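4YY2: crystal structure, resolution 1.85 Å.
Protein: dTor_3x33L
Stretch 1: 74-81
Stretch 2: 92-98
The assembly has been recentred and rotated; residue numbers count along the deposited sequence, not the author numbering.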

# COMPACT_ATOMS: atom_id res chain seq x y z
N PRO A 74 -10.21 -3.90 4.13
CA PRO A 74 -8.78 -3.57 4.24
C PRO A 74 -8.17 -3.11 2.91
O PRO A 74 -7.42 -2.13 2.88
CB PRO A 74 -8.14 -4.87 4.69
CG PRO A 74 -9.21 -5.68 5.29
CD PRO A 74 -10.54 -5.17 4.78
N THR A 75 -8.50 -3.81 1.82
CA THR A 75 -7.83 -3.46 0.52
C THR A 75 -8.27 -2.09 0.07
O THR A 75 -7.48 -1.29 -0.45
CB THR A 75 -8.11 -4.53 -0.56
OG1 THR A 75 -7.62 -5.75 -0.05
CG2 THR A 75 -7.34 -4.16 -1.83
N GLU A 76 -9.55 -1.81 0.25
CA GLU A 76 -10.10 -0.51 -0.08
C GLU A 76 -9.37 0.60 0.67
O GLU A 76 -8.99 1.65 0.10
CB GLU A 76 -11.58 -0.45 0.27
CG GLU A 76 -12.16 0.86 -0.25
CD GLU A 76 -13.69 0.88 -0.34
OE1 GLU A 76 -14.38 1.48 0.53
OE2 GLU A 76 -14.21 0.28 -1.29
N VAL A 77 -9.18 0.38 1.96
CA VAL A 77 -8.41 1.38 2.76
C VAL A 77 -6.98 1.54 2.27
O VAL A 77 -6.44 2.67 2.17
CB VAL A 77 -8.44 1.07 4.29
CG1 VAL A 77 -7.71 2.11 5.08
CG2 VAL A 77 -9.89 0.99 4.78
N LEU A 78 -6.31 0.43 2.03
CA LEU A 78 -4.93 0.51 1.52
C LEU A 78 -4.85 1.30 0.22
O LEU A 78 -3.91 2.11 0.03
CB LEU A 78 -4.36 -0.90 1.31
CG LEU A 78 -4.10 -1.65 2.63
CD1 LEU A 78 -3.82 -3.13 2.36
CD2 LEU A 78 -2.93 -1.08 3.42
N LEU A 79 -5.82 1.07 -0.66
CA LEU A 79 -5.85 1.81 -1.92
C LEU A 79 -6.00 3.32 -1.66
O LEU A 79 -5.39 4.14 -2.37
CB LEU A 79 -6.87 1.27 -2.89
CG LEU A 79 -6.51 -0.15 -3.38
CD1 LEU A 79 -7.70 -0.84 -4.01
CD2 LEU A 79 -5.34 -0.10 -4.36
N GLU A 80 -6.88 3.66 -0.74
CA GLU A 80 -7.12 5.07 -0.39
C GLU A 80 -5.88 5.73 0.22
O GLU A 80 -5.51 6.86 -0.15
CB GLU A 80 -8.34 5.21 0.51
CG GLU A 80 -9.58 4.78 -0.24
CD GLU A 80 -10.88 5.03 0.49
OE1 GLU A 80 -10.85 5.47 1.64
OE2 GLU A 80 -11.95 4.77 -0.14
N LEU A 81 -5.15 4.97 1.02
CA LEU A 81 -3.90 5.41 1.58
C LEU A 81 -2.83 5.59 0.52
O LEU A 81 -2.07 6.54 0.57
CB LEU A 81 -3.44 4.46 2.68
CG LEU A 81 -4.31 4.50 3.92
CD1 LEU A 81 -4.01 3.40 4.96
CD2 LEU A 81 -4.23 5.87 4.60
N GLU A 92 -8.87 6.85 -9.28
CA GLU A 92 -7.79 6.53 -10.19
C GLU A 92 -6.91 5.33 -9.76
O GLU A 92 -6.55 4.45 -10.56
CB GLU A 92 -6.92 7.77 -10.34
CG GLU A 92 -5.75 7.69 -11.30
CD GLU A 92 -5.31 9.08 -11.75
OE1 GLU A 92 -4.11 9.33 -12.00
OE2 GLU A 92 -6.20 9.95 -11.81
N VAL A 93 -6.58 5.29 -8.49
CA VAL A 93 -5.77 4.22 -7.94
C VAL A 93 -6.54 2.89 -7.97
O VAL A 93 -5.99 1.86 -8.29
CB VAL A 93 -5.26 4.60 -6.53
CG1 VAL A 93 -4.56 3.41 -5.85
CG2 VAL A 93 -4.28 5.73 -6.70
N LYS A 94 -7.80 2.95 -7.61
CA LYS A 94 -8.67 1.75 -7.62
C LYS A 94 -8.79 1.22 -9.03
O LYS A 94 -8.72 0.01 -9.23
CB LYS A 94 -10.03 2.03 -6.98
CG LYS A 94 -9.92 2.22 -5.46
CD LYS A 94 -11.23 2.62 -4.78
CE LYS A 94 -11.00 3.14 -3.38
NZ LYS A 94 -12.24 3.67 -2.73
N LYS A 95 -8.99 2.12 -10.01
CA LYS A 95 -9.01 1.70 -11.44
C LYS A 95 -7.78 0.95 -11.81
O LYS A 95 -7.87 -0.10 -12.49
CB LYS A 95 -9.23 2.89 -12.48
CG LYS A 95 -8.18 3.97 -12.40
CD LYS A 95 -7.92 4.74 -13.69
CE LYS A 95 -7.00 5.95 -13.51
NZ LYS A 95 -5.56 5.59 -13.61
N LYS A 96 -6.61 1.47 -11.42
CA LYS A 96 -5.34 0.86 -11.78
C LYS A 96 -5.16 -0.49 -11.17
O LYS A 96 -4.64 -1.41 -11.81
CB LYS A 96 -4.14 1.74 -11.40
CG LYS A 96 -3.89 2.93 -12.30
CD LYS A 96 -2.74 3.80 -11.75
CE LYS A 96 -2.27 4.90 -12.68
NZ LYS A 96 -1.06 5.51 -12.04
N PHE A 97 -5.60 -0.60 -9.92
CA PHE A 97 -5.55 -1.81 -9.20
C PHE A 97 -6.29 -2.94 -9.98
O PHE A 97 -5.72 -4.00 -10.25
CB PHE A 97 -6.04 -1.65 -7.79
CG PHE A 97 -6.13 -2.96 -7.01
CD1 PHE A 97 -5.01 -3.49 -6.36
CD2 PHE A 97 -7.33 -3.65 -6.92
CE1 PHE A 97 -5.11 -4.69 -5.65
CE2 PHE A 97 -7.42 -4.86 -6.20
CZ PHE A 97 -6.29 -5.35 -5.57
N TRP A 98 -7.53 -2.68 -10.32
CA TRP A 98 -8.35 -3.71 -10.96
C TRP A 98 -7.83 -4.00 -12.36
O TRP A 98 -7.91 -5.16 -12.82
CB TRP A 98 -9.85 -3.32 -10.87
CG TRP A 98 -10.41 -3.49 -9.48
CD1 TRP A 98 -10.66 -2.51 -8.59
CD2 TRP A 98 -10.76 -4.71 -8.83
NE1 TRP A 98 -11.13 -3.03 -7.42
CE2 TRP A 98 -11.18 -4.38 -7.53
CE3 TRP A 98 -10.73 -6.06 -9.21
CZ2 TRP A 98 -11.66 -5.35 -6.60
CZ3 TRP A 98 -11.20 -7.02 -8.27
CH2 TRP A 98 -11.62 -6.65 -6.99

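Two helices of one chain cross obliquely here in a small contact built around a single leucine, Leu79, which packs among Val93, Lys94 and Phe97, with a lysine-glutamate salt bridge beside it. The helix axes approach to 9.3 Å, and their N-to-C directions differ by 121°, so the helices are neither parallel nor antiparallel. The two stretches bury 341 Å², both sides summed. The backbones come nearest at Leu79 and Lys94, whose CA atoms lie 6.4 Å apart.

Leu79 points toward the second helix and gives up 109 Å² to it, more than any other residue of the contact. With chi1 m and chi2 t, both methyls reach Phe97; CD2 also meets Val93, and CD1 also meets Lys94. Leu79 CD2 lies 3.9 Å from Val93 CG1 and 3.8 Å from Phe97 CB, fitting against two residues that are one helical turn apart and therefore present their side chains on the same side of their helix. Leu79 CD1 sits over one face of the Phe97 ring, 4.3 Å from the ring centroid and 24° off the ring normal, a CH-pi contact. The same methyl also meets the aliphatic part of Lys94, with Leu79 CD1 to Lys94 CG at 4.0 Å. Val93 reaches the backbone as well: its CG1 is 3.7 Å from Leu79 O, a van der Waals approach to a carbonyl.

One turn before Leu79, Thr75 also points toward the second helix and extends the apolar patch, its methyl CG2 lying 4.1 Å from Phe97 CZ. The approach is oblique to the ring and lighter than that of the leucine, covering 23 Å² of the threonine.

Lys94 joins the apolar and charged parts of the contact. Its CA-to-CB bond points sideways, but an extended chain, m at chi1 and t from chi2 to chi4, carries the ammonium group to the first helix. There Lys94 NZ donates a hydrogen bond to Glu80 OE2 at 2.8 Å, within a salt bridge. Glu80 likewise starts sideways and brings its carboxylate nearer at the end, so the two side chains meet at their ends. Glu76, one turn earlier, adds a looser electrostatic influence: its OE2 is 4.2 Å from Lys94 NZ, beyond salt-bridge range, and the closest approach between these two residues is Glu76 CG to Lys94 NZ at 3.7 Å.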